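Local coordinates for protein telomerase reverse transcriptase (Takifugu rubripes, PDB 4LMO) that is the catalytic subunit of telomerase, a reverse transcriptase that extends chromosome ends by copying an RNA template, here represented by its RNA-binding domain, at residues 44-49 and 63-69; 169-173 and 201-206. One frame throughout, in Å; residues are numbered along the deposited sequence.

Interaction 1: residues 44-49 and 63-69; sequences IRIVFF and KKLPRRF
Ile-44 sends its two branches to different partners. Ile-44 CG2, anti to the backbone N, meets Leu-65 CD2 at 3.9 Å and stands at van der Waals range from the ring of Phe-69, while Ile-44 CD1, at the end of the other branch, lies 3.4 Å from the carbonyl O of Phe-69. Next in the helix, Arg-45 bends at its second torsion (chi2 -85°), and its guanidinium passes Leu-65 in the opposite direction. NH2 of Arg-45 is 3.2 Å from Lys-63 O, but the angle is too poor for a hydrogen bond; the group is held instead by the carbonyl of Pro-62, which accepts from NH2, and by a salt bridge from NH1 to Glu-50. One face of the guanidinium lies over the rim of the Phe-49 ring, within a single segment.

Phe-48, Phe-49 and Phe-69 make an aromatic cluster where the end of helix 40-48 meets the start of helix 67-70, whose N-cap position is Pro-66. Residues 65-70, which include Leu-65, Pro-66 and Phe-69 of this contact, belong to a region inferred by similarity to interact with the RNA template. Phe-48 receives Phe-69 CE2 over one ring face, 3.7 Å from its CG, though the two planes are inclined at 59° and form no regular stack. Phe-49 is T-shaped to Phe-69: its edge, led by CZ, points at the face of Phe-69, with centroids 4.9 Å apart and planes at 69°. Phe-49 CE2 touches Leu-65 CD2 at 3.7 Å, and CZ also reaches Pro-66 CD. An alanine in place of Phe-69 would probably leave the Phe-49 edge without its aromatic face and open a gap beside Phe-48 and Ile-44 CG2.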
ATOM      1  N   ILE A  44     -14.129  -3.672  -1.326  1.00 31.78           N
ATOM      2  CA  ILE A  44     -14.397  -4.707  -2.331  1.00 31.39           C
ATOM      3  C   ILE A  44     -14.640  -4.083  -3.713  1.00 30.90           C
ATOM      4  O   ILE A  44     -14.173  -4.602  -4.729  1.00 30.73           O
ATOM      5  CB  ILE A  44     -15.567  -5.621  -1.899  1.00 32.08           C
ATOM      6  CG1 ILE A  44     -15.142  -6.460  -0.688  1.00 32.25           C
ATOM      7  CG2 ILE A  44     -16.028  -6.513  -3.049  1.00 31.78           C
ATOM      8  CD1 ILE A  44     -16.262  -7.234  -0.031  1.00 32.76           C
ATOM      9  N   ARG A  45     -15.348  -2.956  -3.728  1.00 30.92           N
ATOM     10  CA  ARG A  45     -15.588  -2.179  -4.943  1.00 31.11           C
ATOM     11  C   ARG A  45     -14.296  -1.652  -5.567  1.00 30.26           C
ATOM     12  O   ARG A  45     -14.094  -1.768  -6.777  1.00 30.38           O
ATOM     13  CB  ARG A  45     -16.530  -1.009  -4.638  1.00 32.28           C
ATOM     14  CG  ARG A  45     -17.973  -1.420  -4.426  1.00 33.59           C
ATOM     15  CD  ARG A  45     -18.671  -1.519  -5.767  1.00 34.63           C
ATOM     16  NE  ARG A  45     -19.731  -2.511  -5.766  1.00 35.12           N
ATOM     17  CZ  ARG A  45     -20.401  -2.894  -6.846  1.00 35.57           C
ATOM     18  NH1 ARG A  45     -20.126  -2.371  -8.034  1.00 35.58           N
ATOM     19  NH2 ARG A  45     -21.348  -3.809  -6.731  1.00 36.56           N
ATOM     20  N   ILE A  46     -13.433  -1.079  -4.729  1.00 29.23           N
ATOM     21  CA  ILE A  46     -12.143  -0.540  -5.156  1.00 28.38           C
ATOM     22  C   ILE A  46     -11.225  -1.637  -5.696  1.00 27.66           C
ATOM     23  O   ILE A  46     -10.529  -1.435  -6.690  1.00 27.95           O
ATOM     24  CB  ILE A  46     -11.442   0.221  -4.003  1.00 28.27           C
ATOM     25  CG1 ILE A  46     -12.314   1.390  -3.526  1.00 28.71           C
ATOM     26  CG2 ILE A  46     -10.062   0.717  -4.428  1.00 27.37           C
ATOM     27  CD1 ILE A  46     -11.919   1.964  -2.179  1.00 28.85           C
ATOM     28  N   VAL A  47     -11.241  -2.797  -5.045  1.00 27.29           N
ATOM     29  CA  VAL A  47     -10.342  -3.895  -5.401  1.00 26.84           C
ATOM     30  C   VAL A  47     -10.823  -4.692  -6.619  1.00 26.96           C
ATOM     31  O   VAL A  47     -10.020  -5.032  -7.490  1.00 27.17           O
ATOM     32  CB  VAL A  47     -10.082  -4.836  -4.198  1.00 26.76           C
ATOM     33  CG1 VAL A  47      -9.148  -5.979  -4.579  1.00 26.16           C
ATOM     34  CG2 VAL A  47      -9.502  -4.054  -3.027  1.00 26.74           C
ATOM     35  N   PHE A  48     -12.125  -4.968  -6.692  1.00 27.23           N
ATOM     36  CA  PHE A  48     -12.642  -5.923  -7.681  1.00 27.70           C
ATOM     37  C   PHE A  48     -13.564  -5.369  -8.763  1.00 28.75           C
ATOM     38  O   PHE A  48     -13.732  -6.008  -9.804  1.00 29.19           O
ATOM     39  CB  PHE A  48     -13.344  -7.093  -6.984  1.00 27.00           C
ATOM     40  CG  PHE A  48     -12.472  -7.840  -6.020  1.00 26.33           C
ATOM     41  CD1 PHE A  48     -11.418  -8.630  -6.477  1.00 25.75           C
ATOM     42  CD2 PHE A  48     -12.709  -7.766  -4.654  1.00 26.20           C
ATOM     43  CE1 PHE A  48     -10.610  -9.321  -5.586  1.00 25.24           C
ATOM     44  CE2 PHE A  48     -11.905  -8.459  -3.758  1.00 26.09           C
ATOM     45  CZ  PHE A  48     -10.855  -9.237  -4.226  1.00 25.66           C
ATOM     46  N   PHE A  49     -14.163  -4.203  -8.523  1.00 29.52           N
ATOM     47  CA  PHE A  49     -15.202  -3.683  -9.417  1.00 30.11           C
ATOM     48  C   PHE A  49     -14.817  -2.366 -10.103  1.00 30.76           C
ATOM     49  O   PHE A  49     -14.147  -2.387 -11.141  1.00 31.01           O
ATOM     50  CB  PHE A  49     -16.550  -3.592  -8.685  1.00 30.83           C
ATOM     51  CG  PHE A  49     -17.091  -4.931  -8.242  1.00 31.05           C
ATOM     52  CD1 PHE A  49     -17.941  -5.664  -9.069  1.00 31.23           C
ATOM     53  CD2 PHE A  49     -16.743  -5.465  -7.003  1.00 31.06           C
ATOM     54  CE1 PHE A  49     -18.435  -6.898  -8.667  1.00 31.62           C
ATOM     55  CE2 PHE A  49     -17.233  -6.700  -6.596  1.00 31.74           C
ATOM     56  CZ  PHE A  49     -18.080  -7.418  -7.431  1.00 31.60           C
ATOM     57  N   LYS A  63     -25.037  -3.247  -8.949  1.00 51.52           N
ATOM     58  CA  LYS A  63     -25.053  -2.345  -7.798  1.00 52.26           C
ATOM     59  C   LYS A  63     -24.965  -3.137  -6.490  1.00 52.52           C
ATOM     60  O   LYS A  63     -24.168  -2.809  -5.608  1.00 52.46           O
ATOM     61  CB  LYS A  63     -26.307  -1.455  -7.835  1.00 53.20           C
ATOM     62  CG  LYS A  63     -26.612  -0.674  -6.559  1.00 54.53           C
ATOM     63  CD  LYS A  63     -25.570   0.393  -6.257  1.00 54.48           C
ATOM     64  CE  LYS A  63     -25.817   1.025  -4.896  1.00 55.51           C
ATOM     65  NZ  LYS A  63     -24.682   1.887  -4.466  1.00 55.19           N
ATOM     66  N   LYS A  64     -25.791  -4.176  -6.376  1.00 52.81           N
ATOM     67  CA  LYS A  64     -25.718  -5.101  -5.249  1.00 51.79           C
ATOM     68  C   LYS A  64     -24.571  -6.077  -5.485  1.00 49.57           C
ATOM     69  O   LYS A  64     -24.370  -6.548  -6.609  1.00 49.25           O
ATOM     70  CB  LYS A  64     -27.043  -5.854  -5.085  1.00 53.63           C
ATOM     71  CG  LYS A  64     -27.119  -6.738  -3.847  1.00 54.94           C
ATOM     72  CD  LYS A  64     -28.531  -7.247  -3.602  1.00 56.25           C
ATOM     73  CE  LYS A  64     -28.607  -8.040  -2.307  1.00 56.94           C
ATOM     74  NZ  LYS A  64     -30.012  -8.286  -1.882  1.00 57.91           N
ATOM     75  N   LEU A  65     -23.815  -6.364  -4.427  1.00 47.30           N
ATOM     76  CA  LEU A  65     -22.722  -7.329  -4.496  1.00 45.40           C
ATOM     77  C   LEU A  65     -23.246  -8.748  -4.721  1.00 44.47           C
ATOM     78  O   LEU A  65     -24.155  -9.185  -4.013  1.00 45.01           O
ATOM     79  CB  LEU A  65     -21.885  -7.293  -3.213  1.00 44.79           C
ATOM     80  CG  LEU A  65     -20.920  -6.130  -2.969  1.00 44.41           C
ATOM     81  CD1 LEU A  65     -20.397  -6.174  -1.542  1.00 43.64           C
ATOM     82  CD2 LEU A  65     -19.765  -6.145  -3.962  1.00 43.43           C
ATOM     83  N   PRO A  66     -22.676  -9.469  -5.709  1.00 42.97           N
ATOM     84  CA  PRO A  66     -22.958 -10.899  -5.874  1.00 42.84           C
ATOM     85  C   PRO A  66     -22.643 -11.671  -4.591  1.00 42.82           C
ATOM     86  O   PRO A  66     -21.848 -11.201  -3.771  1.00 42.34           O
ATOM     87  CB  PRO A  66     -21.997 -11.320  -6.989  1.00 41.67           C
ATOM     88  CG  PRO A  66     -21.760 -10.075  -7.768  1.00 41.42           C
ATOM     89  CD  PRO A  66     -21.770  -8.964  -6.759  1.00 41.89           C
ATOM     90  N   ARG A  67     -23.258 -12.839  -4.424  1.00 43.35           N
ATOM     91  CA  ARG A  67     -23.118 -13.617  -3.190  1.00 43.55           C
ATOM     92  C   ARG A  67     -21.657 -13.920  -2.849  1.00 41.40           C
ATOM     93  O   ARG A  67     -21.260 -13.833  -1.685  1.00 40.82           O
ATOM     94  CB  ARG A  67     -23.941 -14.909  -3.254  1.00 46.01           C
ATOM     95  CG  ARG A  67     -24.281 -15.478  -1.886  1.00 48.68           C
ATOM     96  CD  ARG A  67     -24.904 -16.863  -1.976  1.00 51.63           C
ATOM     97  NE  ARG A  67     -24.874 -17.543  -0.680  1.00 54.37           N
ATOM     98  CZ  ARG A  67     -23.928 -18.398  -0.294  1.00 55.89           C
ATOM     99  NH1 ARG A  67     -22.916 -18.701  -1.101  1.00 57.26           N
ATOM    100  NH2 ARG A  67     -23.994 -18.956   0.907  1.00 56.59           N
ATOM    101  N   ARG A  68     -20.871 -14.257  -3.872  1.00 39.56           N
ATOM    102  CA  ARG A  68     -19.442 -14.551  -3.727  1.00 37.95           C
ATOM    103  C   ARG A  68     -18.690 -13.393  -3.070  1.00 37.22           C
ATOM    104  O   ARG A  68     -17.919 -13.597  -2.128  1.00 36.88           O
ATOM    105  CB  ARG A  68     -18.824 -14.870  -5.094  1.00 37.04           C
ATOM    106  CG  ARG A  68     -17.517 -15.649  -5.029  1.00 36.69           C
ATOM    107  CD  ARG A  68     -16.772 -15.637  -6.356  1.00 35.74           C
ATOM    108  NE  ARG A  68     -17.424 -16.431  -7.398  1.00 35.93           N
ATOM    109  CZ  ARG A  68     -17.113 -17.691  -7.701  1.00 36.34           C
ATOM    110  NH1 ARG A  68     -16.150 -18.332  -7.042  1.00 35.92           N
ATOM    111  NH2 ARG A  68     -17.770 -18.317  -8.669  1.00 36.30           N
ATOM    112  N   PHE A  69     -18.934 -12.183  -3.566  1.00 36.37           N
ATOM    113  CA  PHE A  69     -18.257 -10.987  -3.072  1.00 35.52           C
ATOM    114  C   PHE A  69     -18.913 -10.420  -1.814  1.00 36.18           C
ATOM    115  O   PHE A  69     -18.247  -9.763  -1.010  1.00 35.72           O
ATOM    116  CB  PHE A  69     -18.156  -9.931  -4.178  1.00 34.37           C
ATOM    117  CG  PHE A  69     -17.262 -10.338  -5.321  1.00 33.55           C
ATOM    118  CD1 PHE A  69     -17.767 -11.070  -6.394  1.00 33.34           C
ATOM    119  CD2 PHE A  69     -15.911 -10.003  -5.319  1.00 32.75           C
ATOM    120  CE1 PHE A  69     -16.944 -11.454  -7.443  1.00 32.70           C
ATOM    121  CE2 PHE A  69     -15.083 -10.382  -6.365  1.00 32.25           C
ATOM    122  CZ  PHE A  69     -15.601 -11.108  -7.429  1.00 32.36           C
TER

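Interaction 2: residues 169-173 and 201-206; sequences LMWKI and LGQFLA
Met-170 lays its thioether against helix 191-220, with SD 3.5 Å from Leu-205 CD2. Met-170 SD also lies 3.9 Å from Gly-202 CA, where the helix presents backbone and no side chain, and the terminal CE continues to Leu-201 CD2 at the same separation. Bends at chi2 (-84°) and chi3 (-60°) curl the methionine chain, which sets SD over Gly-202 and Leu-205 and turns CE toward Leu-201. Ile-173 meets the same pair of leucines through its two branches: Ile-173 CG2 touches Leu-201 CD2 at 3.8 Å, and CG1 approaches Leu-205 CD2 more loosely, at 4.2 Å. Leu-201 CD2 is therefore shared by a methionine methyl and an isoleucine methyl. Farther along the helix, Leu-169 places CD2 at 3.5 Å from the carbonyl O of Leu-205 and 4.0 Å from Ala-206 CA, so its contact is largely with backbone.

The segment 169-173 owes its shape to a type II beta turn running from Met-170 to Ile-173, closed by the bond from Ile-173 N to Met-170 O at 3.0 Å. This turn follows helix 166-169 and, within the telomerase RNA-binding domain, sets Met-170 and Ile-173, its two end residues, on the long helix; part of it belongs to a stretch thought, by similarity, to contact the RNA template. No hydrogen bond crosses between the two segments, so the join is made by apolar packing.

In the next shell, helix 142-158 backs the turn: Leu-147 and Asn-144 touch Ile-173, Tyr-148 packs on Leu-169, and Arg-151 NH1 bonds to Trp-171 O. Tyr-148 OH also hydrogen-bonds Leu-205 O, tying helix 142-158 to the very carbonyl that Leu-169 CD2 approaches. Val-175, Cys-178, Trp-180 and Leu-181, from the loop that follows the turn, also touch Leu-201.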
ATOM      1  N   LEU A 169       3.969 -12.560  -9.942  1.00 37.88           N
ATOM      2  CA  LEU A 169       3.386 -12.395  -8.617  1.00 37.48           C
ATOM      3  C   LEU A 169       2.600 -13.636  -8.187  1.00 37.58           C
ATOM      4  O   LEU A 169       2.638 -14.030  -7.021  1.00 37.98           O
ATOM      5  CB  LEU A 169       2.484 -11.156  -8.598  1.00 36.74           C
ATOM      6  CG  LEU A 169       2.253 -10.429  -7.271  1.00 37.22           C
ATOM      7  CD1 LEU A 169       3.560  -9.914  -6.682  1.00 36.89           C
ATOM      8  CD2 LEU A 169       1.262  -9.285  -7.460  1.00 36.87           C
ATOM      9  N   MET A 170       1.909 -14.252  -9.144  1.00 37.82           N
ATOM     10  CA  MET A 170       1.019 -15.385  -8.881  1.00 38.23           C
ATOM     11  C   MET A 170       1.718 -16.741  -8.996  1.00 38.45           C
ATOM     12  O   MET A 170       1.122 -17.774  -8.684  1.00 38.28           O
ATOM     13  CB  MET A 170      -0.169 -15.361  -9.850  1.00 39.02           C
ATOM     14  CG  MET A 170      -1.135 -14.200  -9.672  1.00 39.13           C
ATOM     15  SD  MET A 170      -2.380 -14.480  -8.399  1.00 40.45           S
ATOM     16  CE  MET A 170      -3.218 -15.938  -9.018  1.00 40.03           C
ATOM     17  N   TRP A 171       2.968 -16.737  -9.450  1.00 38.35           N
ATOM     18  CA  TRP A 171       3.681 -17.977  -9.750  1.00 38.83           C
ATOM     19  C   TRP A 171       3.825 -18.875  -8.557  1.00 38.61           C
ATOM     20  O   TRP A 171       4.414 -18.492  -7.542  1.00 38.24           O
ATOM     21  CB  TRP A 171       5.038 -17.692 -10.383  1.00 39.45           C
ATOM     22  CG  TRP A 171       5.717 -18.925 -10.935  1.00 40.92           C
ATOM     23  CD1 TRP A 171       5.136 -19.957 -11.672  1.00 41.75           C
ATOM     24  CD2 TRP A 171       7.139 -19.288 -10.829  1.00 41.86           C
ATOM     25  NE1 TRP A 171       6.069 -20.906 -12.007  1.00 43.19           N
ATOM     26  CE2 TRP A 171       7.289 -20.567 -11.537  1.00 43.04           C
ATOM     27  CE3 TRP A 171       8.260 -18.705 -10.242  1.00 41.74           C
ATOM     28  CZ2 TRP A 171       8.514 -21.215 -11.635  1.00 44.03           C
ATOM     29  CZ3 TRP A 171       9.489 -19.370 -10.348  1.00 42.84           C
ATOM     30  CH2 TRP A 171       9.611 -20.595 -11.029  1.00 43.92           C
ATOM     31  N   LYS A 172       3.266 -20.079  -8.685  1.00 38.72           N
ATOM     32  CA  LYS A 172       3.279 -21.115  -7.641  1.00 39.74           C
ATOM     33  C   LYS A 172       2.396 -20.805  -6.431  1.00 38.76           C
ATOM     34  O   LYS A 172       2.435 -21.532  -5.437  1.00 39.66           O
ATOM     35  CB  LYS A 172       4.708 -21.468  -7.197  1.00 40.64           C
ATOM     36  CG  LYS A 172       5.491 -22.302  -8.198  1.00 42.11           C
ATOM     37  CD  LYS A 172       6.889 -22.624  -7.686  1.00 43.23           C
ATOM     38  CE  LYS A 172       7.793 -21.400  -7.697  1.00 43.12           C
ATOM     39  NZ  LYS A 172       9.179 -21.735  -7.271  1.00 44.54           N
ATOM     40  N   ILE A 173       1.613 -19.732  -6.511  1.00 37.74           N
ATOM     41  CA  ILE A 173       0.573 -19.472  -5.515  1.00 37.37           C
ATOM     42  C   ILE A 173      -0.503 -20.542  -5.675  1.00 37.76           C
ATOM     43  O   ILE A 173      -0.931 -20.841  -6.793  1.00 38.25           O
ATOM     44  CB  ILE A 173      -0.039 -18.054  -5.665  1.00 36.22           C
ATOM     45  CG1 ILE A 173       0.987 -16.967  -5.299  1.00 35.81           C
ATOM     46  CG2 ILE A 173      -1.318 -17.909  -4.845  1.00 35.74           C
ATOM     47  CD1 ILE A 173       1.292 -16.819  -3.818  1.00 35.57           C
ATOM     48  N   LEU A 201      -8.311 -13.618  -7.380  1.00 27.94           N
ATOM     49  CA  LEU A 201      -7.086 -13.591  -6.586  1.00 28.02           C
ATOM     50  C   LEU A 201      -6.004 -12.730  -7.237  1.00 27.98           C
ATOM     51  O   LEU A 201      -5.232 -12.065  -6.541  1.00 28.59           O
ATOM     52  CB  LEU A 201      -6.560 -15.009  -6.335  1.00 28.70           C
ATOM     53  CG  LEU A 201      -5.328 -15.150  -5.427  1.00 28.79           C
ATOM     54  CD1 LEU A 201      -5.643 -14.795  -3.979  1.00 28.61           C
ATOM     55  CD2 LEU A 201      -4.758 -16.554  -5.517  1.00 29.50           C
ATOM     56  N   GLY A 202      -5.953 -12.753  -8.567  1.00 27.59           N
ATOM     57  CA  GLY A 202      -5.070 -11.872  -9.320  1.00 26.91           C
ATOM     58  C   GLY A 202      -5.330 -10.421  -8.966  1.00 26.48           C
ATOM     59  O   GLY A 202      -4.411  -9.700  -8.576  1.00 26.72           O
ATOM     60  N   GLN A 203      -6.590 -10.001  -9.081  1.00 25.81           N
ATOM     61  CA  GLN A 203      -7.000  -8.639  -8.734  1.00 25.21           C
ATOM     62  C   GLN A 203      -6.547  -8.231  -7.334  1.00 25.18           C
ATOM     63  O   GLN A 203      -6.051  -7.123  -7.138  1.00 25.21           O
ATOM     64  CB  GLN A 203      -8.517  -8.494  -8.815  1.00 25.19           C
ATOM     65  CG  GLN A 203      -9.084  -8.318 -10.211  1.00 25.19           C
ATOM     66  CD  GLN A 203     -10.602  -8.319 -10.200  1.00 25.23           C
ATOM     67  OE1 GLN A 203     -11.233  -9.312  -9.832  1.00 25.04           O
ATOM     68  NE2 GLN A 203     -11.196  -7.200 -10.595  1.00 25.44           N
ATOM     69  N   PHE A 204      -6.727  -9.130  -6.368  1.00 25.34           N
ATOM     70  CA  PHE A 204      -6.402  -8.841  -4.975  1.00 25.63           C
ATOM     71  C   PHE A 204      -4.892  -8.757  -4.751  1.00 25.79           C
ATOM     72  O   PHE A 204      -4.401  -7.776  -4.193  1.00 25.89           O
ATOM     73  CB  PHE A 204      -7.046  -9.871  -4.038  1.00 25.66           C
ATOM     74  CG  PHE A 204      -6.559  -9.789  -2.614  1.00 25.57           C
ATOM     75  CD1 PHE A 204      -6.966  -8.752  -1.778  1.00 25.57           C
ATOM     76  CD2 PHE A 204      -5.698 -10.755  -2.108  1.00 25.41           C
ATOM     77  CE1 PHE A 204      -6.518  -8.678  -0.467  1.00 25.82           C
ATOM     78  CE2 PHE A 204      -5.245 -10.687  -0.800  1.00 25.95           C
ATOM     79  CZ  PHE A 204      -5.657  -9.648   0.024  1.00 25.98           C
ATOM     80  N   LEU A 205      -4.167  -9.785  -5.183  1.00 26.16           N
ATOM     81  CA  LEU A 205      -2.709  -9.802  -5.064  1.00 26.48           C
ATOM     82  C   LEU A 205      -2.061  -8.627  -5.800  1.00 26.25           C
ATOM     83  O   LEU A 205      -1.115  -8.019  -5.292  1.00 26.10           O
ATOM     84  CB  LEU A 205      -2.140 -11.145  -5.546  1.00 26.80           C
ATOM     85  CG  LEU A 205      -1.777 -12.216  -4.501  1.00 27.42           C
ATOM     86  CD1 LEU A 205      -2.787 -12.335  -3.369  1.00 27.14           C
ATOM     87  CD2 LEU A 205      -1.557 -13.574  -5.155  1.00 27.70           C
ATOM     88  N   ALA A 206      -2.586  -8.298  -6.979  1.00 26.33           N
ATOM     89  CA  ALA A 206      -2.084  -7.168  -7.762  1.00 26.41           C
ATOM     90  C   ALA A 206      -2.408  -5.835  -7.098  1.00 26.32           C
ATOM     91  O   ALA A 206      -1.578  -4.922  -7.111  1.00 26.34           O
ATOM     92  CB  ALA A 206      -2.619  -7.206  -9.185  1.00 26.30           C
TER

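How the interactions relate
Interactions 1 and 2 follow one another along the chain, yet their centres lie only 18 Å apart and their segments touch directly. Helix 191-220 connects them: residues 201-206 receive the turn at 169-173, while Gln-203 and Phe-204 of the same segment meet the helix end at 44-49. Gln-203 NE2 is 2.9 Å from Phe-48 O, a probable hydrogen bond, and Phe-48 CZ packs on Phe-204 CB at 3.9 Å. Val-47 CG1 adds a contact to Phe-204 CA at 4.0 Å. Trp-180, which touches both Phe-48 and Leu-201, supplies a second bridge. Each contact includes residues of a different region, 65-70 in interaction 1 and 171-196 in interaction 2, both inferred by similarity to interact with the RNA template.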